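Side-chain contacts in regulator of nonsense transcripts 2 (Homo sapiens, PDB 4CEM), which takes part in nonsense-mediated mRNA decay, probably serving as a scaffold through MIF4G domains, the first of which is described here: residues H22-R25 against K26-S30; S101-N104 against C105-L109; L206-R209 against K210-S213; E226-S229 against P230-Q234. One frame throughout, in Å; residues are numbered along the deposited sequence.

Interaction 1 (H22-R25 against K26-S30); sequences HHLR and KELRS
His22-Arg25 and Lys26-Ser30 make a local contact between successive turns of one helix, 6-33, with Leu24 and Leu28 on one side and His22 and Lys26 together on another. The leucines supply the apolar part. They run side by side and point the same way, with CD1 of Leu24 4.0 Å from CG of Leu28. Leu24 sends CG anti to its amide nitrogen (chi1 -179°), whereas Leu28 has CG anti to the carbonyl carbon (chi1 -82°), and the isobutyl groups meet through their branched ends. Leu28 N also donates to Leu24 O at 2.9 Å.

His22 and Lys26 are aligned in the same way on another face. The ammonium NZ of Lys26 approaches the His22 ring obliquely, 4.2 Å from NE2, while its salt bridge goes to Glu226. Arg25 stretches its whole chain from CG to NE and delivers the guanidinium to Asp201, Asp202 and Glu155. One turn on, Arg29 bends at chi3, bonding through NE to Ile158 O and through NH2 to Asp164. The backbone keeps these arginines in step, with Arg29 N 2.9 Å from Arg25 O. This is the i to i+4 spacing of an alpha-helix whose basic face is docked on acidic neighbours.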
# COMPACT_ATOMS: atom_id res chain seq x y z
N HIS A 22 -8.13 -10.73 -7.57
CA HIS A 22 -7.95 -12.04 -6.99
C HIS A 22 -7.37 -13.00 -7.98
O HIS A 22 -6.39 -13.70 -7.70
CB HIS A 22 -9.28 -12.56 -6.46
CG HIS A 22 -9.22 -13.98 -5.95
ND1 HIS A 22 -8.77 -14.28 -4.72
CD2 HIS A 22 -9.60 -15.17 -6.54
CE1 HIS A 22 -8.83 -15.61 -4.54
NE2 HIS A 22 -9.34 -16.16 -5.65
N HIS A 23 -7.95 -13.04 -9.17
CA HIS A 23 -7.48 -13.98 -10.18
C HIS A 23 -6.05 -13.73 -10.55
O HIS A 23 -5.30 -14.68 -10.72
CB HIS A 23 -8.37 -13.94 -11.42
CG HIS A 23 -9.72 -14.60 -11.22
ND1 HIS A 23 -9.86 -15.79 -10.61
CD2 HIS A 23 -10.99 -14.19 -11.60
CE1 HIS A 23 -11.16 -16.12 -10.58
NE2 HIS A 23 -11.85 -15.15 -11.20
N LEU A 24 -5.66 -12.46 -10.67
CA LEU A 24 -4.28 -12.13 -11.03
C LEU A 24 -3.27 -12.59 -9.98
O LEU A 24 -2.26 -13.22 -10.29
CB LEU A 24 -4.12 -10.62 -11.25
CG LEU A 24 -2.71 -10.15 -11.65
CD1 LEU A 24 -2.22 -10.96 -12.84
CD2 LEU A 24 -2.69 -8.65 -11.93
N ARG A 25 -3.57 -12.26 -8.73
CA ARG A 25 -2.72 -12.64 -7.61
C ARG A 25 -2.51 -14.16 -7.53
O ARG A 25 -1.40 -14.63 -7.27
CB ARG A 25 -3.32 -12.14 -6.30
CG ARG A 25 -3.20 -10.64 -6.10
CD ARG A 25 -3.83 -10.21 -4.79
NE ARG A 25 -3.73 -8.77 -4.60
CZ ARG A 25 -4.22 -8.10 -3.56
NH1 ARG A 25 -4.87 -8.73 -2.59
NH2 ARG A 25 -4.07 -6.79 -3.49
N LYS A 26 -3.59 -14.90 -7.75
CA LYS A 26 -3.60 -16.36 -7.68
C LYS A 26 -2.73 -16.94 -8.78
O LYS A 26 -2.04 -17.94 -8.59
CB LYS A 26 -5.03 -16.85 -7.85
CG LYS A 26 -5.34 -18.17 -7.17
CD LYS A 26 -5.56 -18.00 -5.67
CE LYS A 26 -6.06 -19.28 -5.05
NZ LYS A 26 -7.29 -19.77 -5.74
N GLU A 27 -2.78 -16.30 -9.93
CA GLU A 27 -2.06 -16.74 -11.12
C GLU A 27 -0.56 -16.46 -10.96
O GLU A 27 0.27 -17.33 -11.16
CB GLU A 27 -2.64 -16.02 -12.34
CG GLU A 27 -2.30 -16.61 -13.69
CD GLU A 27 -2.40 -15.60 -14.84
OE1 GLU A 27 -3.13 -14.59 -14.70
OE2 GLU A 27 -1.75 -15.82 -15.89
N LEU A 28 -0.24 -15.22 -10.58
CA LEU A 28 1.14 -14.81 -10.33
C LEU A 28 1.81 -15.56 -9.19
O LEU A 28 2.97 -15.95 -9.31
CB LEU A 28 1.19 -13.30 -10.03
CG LEU A 28 1.19 -12.41 -11.27
CD1 LEU A 28 1.33 -10.95 -10.86
CD2 LEU A 28 2.31 -12.82 -12.22
N ARG A 29 1.09 -15.77 -8.09
CA ARG A 29 1.63 -16.52 -6.95
C ARG A 29 1.99 -17.94 -7.37
O ARG A 29 3.02 -18.47 -6.97
CB ARG A 29 0.65 -16.52 -5.76
CG ARG A 29 0.87 -17.61 -4.71
CD ARG A 29 0.08 -17.35 -3.42
NE ARG A 29 0.84 -16.47 -2.54
CZ ARG A 29 1.42 -16.83 -1.40
NH1 ARG A 29 1.31 -18.06 -0.92
NH2 ARG A 29 2.10 -15.93 -0.71
N SER A 30 1.15 -18.56 -8.19
CA SER A 30 1.40 -19.92 -8.63
C SER A 30 2.71 -20.02 -9.42
O SER A 30 3.57 -20.84 -9.10
CB SER A 30 0.23 -20.42 -9.48
OG SER A 30 0.37 -21.80 -9.77

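Interaction 2 (S101-N104 against C105-L109); sequences SDVN and CAVHL
Val107 N donates to Val103 O over 2.9 Å, with an N-H...O angle of 160°, and the same pair of residues also meets through side chains. CG2 of Val107 lies 3.2 Å from that carbonyl oxygen and 4.1 Å from CG1 of Val103. The two isopropyl groups cross obliquely, and different branches do the touching: Val103 offers the methyl anti to its amide nitrogen (chi1 176°), Val107 the one anti to its carbonyl carbon. Phe152 of helix 143-158 packs against Val107 and Ala106, and Thr148 of that helix against Val103, so the valine ridge is an inward face.

Two further bonds run beside this one. Ala106 N reaches Asp102 O at 3.2 Å, and His108 N reaches Asn104 O at 2.9 Å. Together the three carry the opening of helix 103-116, one of the stacked helices of the all-helical MIF4G fold, a HEAT-like architecture.

The remaining side chains look toward helix 70-79 and the loop before it. Cys105, with SG anti to its amide nitrogen, rests its CB 3.4 Å from Asp102 O and packs on Ile65, Glu67 and Arg70. The carboxylate of Asp102 takes no part in the bonds of this turn; its OD1 accepts from Glu67 N. His108 keeps only CB near this turn, 3.5 Å from Asn104 O; its ring leads away toward helix 70-79, where NE2 is hydrogen-bonded to Ser74 OG.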
# COMPACT_ATOMS: atom_id res chain seq x y z
N SER A 101 -1.12 3.62 -10.15
CA SER A 101 -1.49 2.81 -11.31
C SER A 101 -0.33 2.05 -11.97
O SER A 101 -0.55 1.27 -12.90
CB SER A 101 -2.17 3.69 -12.37
OG SER A 101 -1.27 4.66 -12.91
N ASP A 102 0.90 2.29 -11.52
CA ASP A 102 2.09 1.67 -12.12
C ASP A 102 2.58 0.43 -11.36
O ASP A 102 3.40 -0.33 -11.89
CB ASP A 102 3.23 2.70 -12.21
CG ASP A 102 3.01 3.76 -13.28
OD1 ASP A 102 2.50 3.42 -14.38
OD2 ASP A 102 3.36 4.93 -13.04
N VAL A 103 2.10 0.22 -10.13
CA VAL A 103 2.62 -0.85 -9.27
C VAL A 103 2.44 -2.25 -9.87
O VAL A 103 3.34 -3.09 -9.77
CB VAL A 103 2.01 -0.80 -7.86
CG1 VAL A 103 2.50 -1.97 -7.02
CG2 VAL A 103 2.35 0.52 -7.18
N ASN A 104 1.30 -2.51 -10.50
CA ASN A 104 1.09 -3.79 -11.17
C ASN A 104 2.14 -4.08 -12.24
O ASN A 104 2.59 -5.21 -12.36
CB ASN A 104 -0.30 -3.89 -11.79
CG ASN A 104 -1.40 -4.17 -10.77
OD1 ASN A 104 -1.15 -4.74 -9.70
ND2 ASN A 104 -2.63 -3.80 -11.11
N CYS A 105 2.53 -3.07 -13.00
CA CYS A 105 3.59 -3.25 -14.00
C CYS A 105 4.91 -3.63 -13.33
O CYS A 105 5.56 -4.60 -13.73
CB CYS A 105 3.79 -2.00 -14.84
SG CYS A 105 5.07 -2.18 -16.11
N ALA A 106 5.29 -2.89 -12.29
CA ALA A 106 6.53 -3.18 -11.57
C ALA A 106 6.54 -4.62 -11.05
O ALA A 106 7.54 -5.34 -11.17
CB ALA A 106 6.72 -2.21 -10.42
N VAL A 107 5.40 -5.06 -10.50
CA VAL A 107 5.28 -6.40 -9.96
C VAL A 107 5.41 -7.42 -11.08
O VAL A 107 6.04 -8.47 -10.91
CB VAL A 107 3.93 -6.60 -9.20
CG1 VAL A 107 3.73 -8.05 -8.80
CG2 VAL A 107 3.88 -5.70 -7.97
N HIS A 108 4.83 -7.10 -12.24
CA HIS A 108 4.98 -7.96 -13.42
C HIS A 108 6.42 -8.12 -13.79
O HIS A 108 6.86 -9.23 -14.07
CB HIS A 108 4.15 -7.42 -14.60
CG HIS A 108 4.54 -8.00 -15.94
ND1 HIS A 108 4.11 -9.21 -16.36
CD2 HIS A 108 5.32 -7.49 -16.98
CE1 HIS A 108 4.60 -9.47 -17.58
NE2 HIS A 108 5.34 -8.41 -17.96
N LEU A 109 7.17 -7.01 -13.81
CA LEU A 109 8.59 -7.06 -14.16
C LEU A 109 9.37 -7.79 -13.09
O LEU A 109 10.27 -8.56 -13.41
CB LEU A 109 9.19 -5.67 -14.38
CG LEU A 109 8.73 -4.95 -15.67
CD1 LEU A 109 9.25 -3.51 -15.72
CD2 LEU A 109 9.14 -5.73 -16.91

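Interaction 3 (L206-R209 against K210-S213); sequences LVPR and KVKS
Val211 and Pro208 make an apolar contact at the start of helix 209-218: CG2 of Val211 lies 3.9 Å from CD of the proline, with CG of that ring close behind. Val207 adds a second apolar pairing. Its CG1 sits 3.8 Å from CG of Lys212, and the lysine's extended methylene chain passes across the valine at about a right angle before NZ reaches its salt bridge with Asp305.

The hydrogen bonds converge on two carbonyls. Pro208 O takes Lys212 N at 3.0 Å. Arg209 O is gripped twice by Ser213: through N at 2.7 Å, and through OG at 2.9 Å from 43° out of the carbonyl plane. The serine hydroxyl stands beside its own amide nitrogen (chi1 -66°), which turns it back over the preceding turn.

Among the charged groups, Arg209 bends at chi3 and meets Asp305 through NE and Asn307 through NH1, so Asp305 is shared with Lys212 and ties the helix start to the chain after helix 283-303. Pro208 is the N-cap, and the packing of Val207 (N') on Lys212 (N4) resembles a hydrophobic staple, with lysine methylenes in place of an apolar N4 residue.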
# COMPACT_ATOMS: atom_id res chain seq x y z
N LEU A 206 -9.00 -8.45 5.81
CA LEU A 206 -10.08 -7.49 5.82
C LEU A 206 -11.26 -7.92 4.96
O LEU A 206 -11.08 -8.49 3.89
CB LEU A 206 -9.60 -6.12 5.33
CG LEU A 206 -8.57 -5.38 6.19
CD1 LEU A 206 -8.57 -3.92 5.76
CD2 LEU A 206 -8.81 -5.49 7.69
N VAL A 207 -12.46 -7.67 5.46
CA VAL A 207 -13.67 -7.74 4.65
C VAL A 207 -14.48 -6.49 4.99
O VAL A 207 -15.24 -6.50 5.95
CB VAL A 207 -14.50 -9.00 4.95
CG1 VAL A 207 -15.66 -9.10 3.97
CG2 VAL A 207 -13.63 -10.24 4.87
N PRO A 208 -14.29 -5.41 4.21
CA PRO A 208 -14.93 -4.12 4.50
C PRO A 208 -16.46 -4.14 4.52
O PRO A 208 -17.09 -5.01 3.91
CB PRO A 208 -14.48 -3.22 3.35
CG PRO A 208 -13.25 -3.86 2.80
CD PRO A 208 -13.42 -5.33 3.03
N ARG A 209 -17.03 -3.14 5.19
CA ARG A 209 -18.48 -3.00 5.29
C ARG A 209 -19.14 -2.84 3.92
O ARG A 209 -20.18 -3.44 3.68
CB ARG A 209 -18.83 -1.81 6.20
CG ARG A 209 -20.30 -1.74 6.60
CD ARG A 209 -20.51 -1.00 7.93
NE ARG A 209 -19.86 -1.69 9.05
CZ ARG A 209 -19.92 -1.28 10.33
NH1 ARG A 209 -20.59 -0.19 10.66
NH2 ARG A 209 -19.29 -1.98 11.27
N LYS A 210 -18.53 -2.06 3.02
CA LYS A 210 -19.06 -1.92 1.65
C LYS A 210 -19.21 -3.29 0.97
O LYS A 210 -20.24 -3.57 0.35
CB LYS A 210 -18.15 -1.06 0.77
CG LYS A 210 -18.00 0.39 1.20
CD LYS A 210 -17.57 1.28 0.03
CE LYS A 210 -17.42 2.73 0.45
NZ LYS A 210 -17.54 3.67 -0.70
N VAL A 211 -18.18 -4.11 1.06
CA VAL A 211 -18.19 -5.43 0.42
C VAL A 211 -19.27 -6.29 1.05
O VAL A 211 -20.05 -6.94 0.33
CB VAL A 211 -16.83 -6.15 0.54
CG1 VAL A 211 -16.93 -7.58 -0.01
CG2 VAL A 211 -15.72 -5.37 -0.16
N LYS A 212 -19.34 -6.30 2.38
CA LYS A 212 -20.35 -7.07 3.07
C LYS A 212 -21.73 -6.61 2.64
O LYS A 212 -22.57 -7.43 2.25
CB LYS A 212 -20.21 -6.93 4.58
CG LYS A 212 -19.03 -7.70 5.16
CD LYS A 212 -19.16 -7.79 6.66
CE LYS A 212 -17.96 -8.45 7.31
NZ LYS A 212 -18.21 -8.64 8.77
N SER A 213 -21.93 -5.31 2.68
CA SER A 213 -23.20 -4.71 2.29
C SER A 213 -23.56 -5.02 0.83
O SER A 213 -24.70 -5.34 0.52
CB SER A 213 -23.15 -3.21 2.51
OG SER A 213 -23.06 -2.93 3.90

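Interaction 4 (E226-S229 against P230-Q234); sequences EIIS and PEKQQ
Ser229 caps helix 230-259, a serine N-cap with proline directly after it. Its OG accepts from Lys232 N in a long, weak bond of 3.4 Å that is nonetheless nearly straight, at 168°. The hydroxyl also donates, again weakly, to OE1 of Glu231 at 3.3 Å. Two torsions bring these groups together: OG of Ser229 lies between the backbone nitrogen and carbonyl carbon (chi1 79°), facing the first turn, and Glu231 folds back at chi2 (76°) to set its carboxylate beside the hydroxyl. The serine carbonyl completes the turn by taking Gln233 N at 3.1 Å.

Apolar packing forms the next layer. CG2 of Ile228 lies against CB of Lys232, at 3.4 Å, and CG of Gln233, at 3.8 Å. Ile228 and Gln233 sit at N' and N4, as in a hydrophobic staple, though with glutamine methylenes; Lys232 is N3. The lysine chain crosses the isoleucine at about a right angle, then runs out extended to a salt bridge with Asp164.

Further out, Arg29 of helix 6-33 packs against Ile228 on its far end. Gln233 is extended beyond CG, and NE2 at its tip is hydrogen-bonded to both Asp202 O and Ser225 OG.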
# COMPACT_ATOMS: atom_id res chain seq x y z
N GLU A 226 -7.66 -16.83 0.36
CA GLU A 226 -7.00 -18.14 0.26
C GLU A 226 -5.47 -18.06 0.14
O GLU A 226 -4.83 -19.07 -0.15
CB GLU A 226 -7.50 -18.88 -0.98
CG GLU A 226 -9.00 -18.98 -1.10
CD GLU A 226 -9.41 -19.85 -2.27
OE1 GLU A 226 -8.80 -19.70 -3.36
OE2 GLU A 226 -10.34 -20.68 -2.09
N ILE A 227 -4.89 -16.88 0.35
CA ILE A 227 -3.48 -16.70 0.07
C ILE A 227 -2.69 -16.74 1.37
O ILE A 227 -1.89 -17.66 1.58
CB ILE A 227 -3.23 -15.39 -0.71
CG1 ILE A 227 -3.82 -15.54 -2.12
CG2 ILE A 227 -1.74 -15.08 -0.77
CD1 ILE A 227 -3.81 -14.27 -2.94
N ILE A 228 -2.93 -15.77 2.25
CA ILE A 228 -2.33 -15.75 3.58
C ILE A 228 -3.32 -16.35 4.57
O ILE A 228 -4.46 -15.90 4.67
CB ILE A 228 -1.95 -14.32 4.02
CG1 ILE A 228 -1.06 -13.65 2.96
CG2 ILE A 228 -1.25 -14.35 5.38
CD1 ILE A 228 0.16 -14.46 2.57
N SER A 229 -2.86 -17.35 5.32
CA SER A 229 -3.69 -18.05 6.30
C SER A 229 -4.20 -17.10 7.38
O SER A 229 -3.54 -16.12 7.71
CB SER A 229 -2.90 -19.15 6.97
OG SER A 229 -2.06 -18.60 7.98
N PRO A 230 -5.38 -17.41 7.96
CA PRO A 230 -5.95 -16.54 9.00
C PRO A 230 -5.04 -16.27 10.21
O PRO A 230 -5.13 -15.20 10.80
CB PRO A 230 -7.22 -17.29 9.44
CG PRO A 230 -7.57 -18.16 8.28
CD PRO A 230 -6.27 -18.52 7.61
N GLU A 231 -4.17 -17.23 10.55
CA GLU A 231 -3.21 -17.06 11.67
C GLU A 231 -2.19 -15.98 11.35
O GLU A 231 -1.88 -15.13 12.18
CB GLU A 231 -2.46 -18.36 11.99
CG GLU A 231 -3.31 -19.50 12.55
CD GLU A 231 -4.18 -20.20 11.51
OE1 GLU A 231 -3.84 -20.15 10.30
OE2 GLU A 231 -5.20 -20.81 11.91
N LYS A 232 -1.65 -16.02 10.13
CA LYS A 232 -0.69 -15.02 9.68
C LYS A 232 -1.32 -13.64 9.47
O LYS A 232 -0.64 -12.63 9.53
CB LYS A 232 -0.01 -15.48 8.39
CG LYS A 232 0.93 -16.66 8.59
CD LYS A 232 1.37 -17.26 7.26
CE LYS A 232 2.48 -18.27 7.44
NZ LYS A 232 2.59 -19.15 6.25
N GLN A 233 -2.62 -13.62 9.22
CA GLN A 233 -3.35 -12.36 9.02
C GLN A 233 -3.64 -11.65 10.33
O GLN A 233 -3.61 -10.42 10.39
CB GLN A 233 -4.67 -12.62 8.30
CG GLN A 233 -4.52 -12.95 6.82
CD GLN A 233 -5.84 -13.32 6.18
OE1 GLN A 233 -6.73 -13.82 6.85
NE2 GLN A 233 -5.98 -13.06 4.87
N GLN A 234 -3.91 -12.42 11.38
CA GLN A 234 -4.33 -11.87 12.68
C GLN A 234 -3.46 -10.73 13.21
O GLN A 234 -3.98 -9.66 13.54
CB GLN A 234 -4.47 -12.98 13.73
CG GLN A 234 -5.22 -12.57 14.99
CD GLN A 234 -6.60 -12.01 14.68
OE1 GLN A 234 -7.41 -12.65 14.00
NE2 GLN A 234 -6.87 -10.81 15.18

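Overall arrangement
From the N terminus the four contacts come in series; none nests in or crosses another, and each is local, between residues up to five apart, and closes no long loop. Interaction 1 lies within helix 6-33, interaction 2 opens helix 103-116, and interactions 3 and 4 start the successive helices 209-218 and 230-259. Interaction 1 is the junction: Leu28 packs on Val107 of interaction 2, while a salt bridge and packing on Ile227 and Ile228 tie it to interaction 4. Interactions 3 and 4 come within about 6 Å at their nearest atoms without touching. The N-terminal helix thereby joins helix 103-116 to the loop leading into helix 230-259.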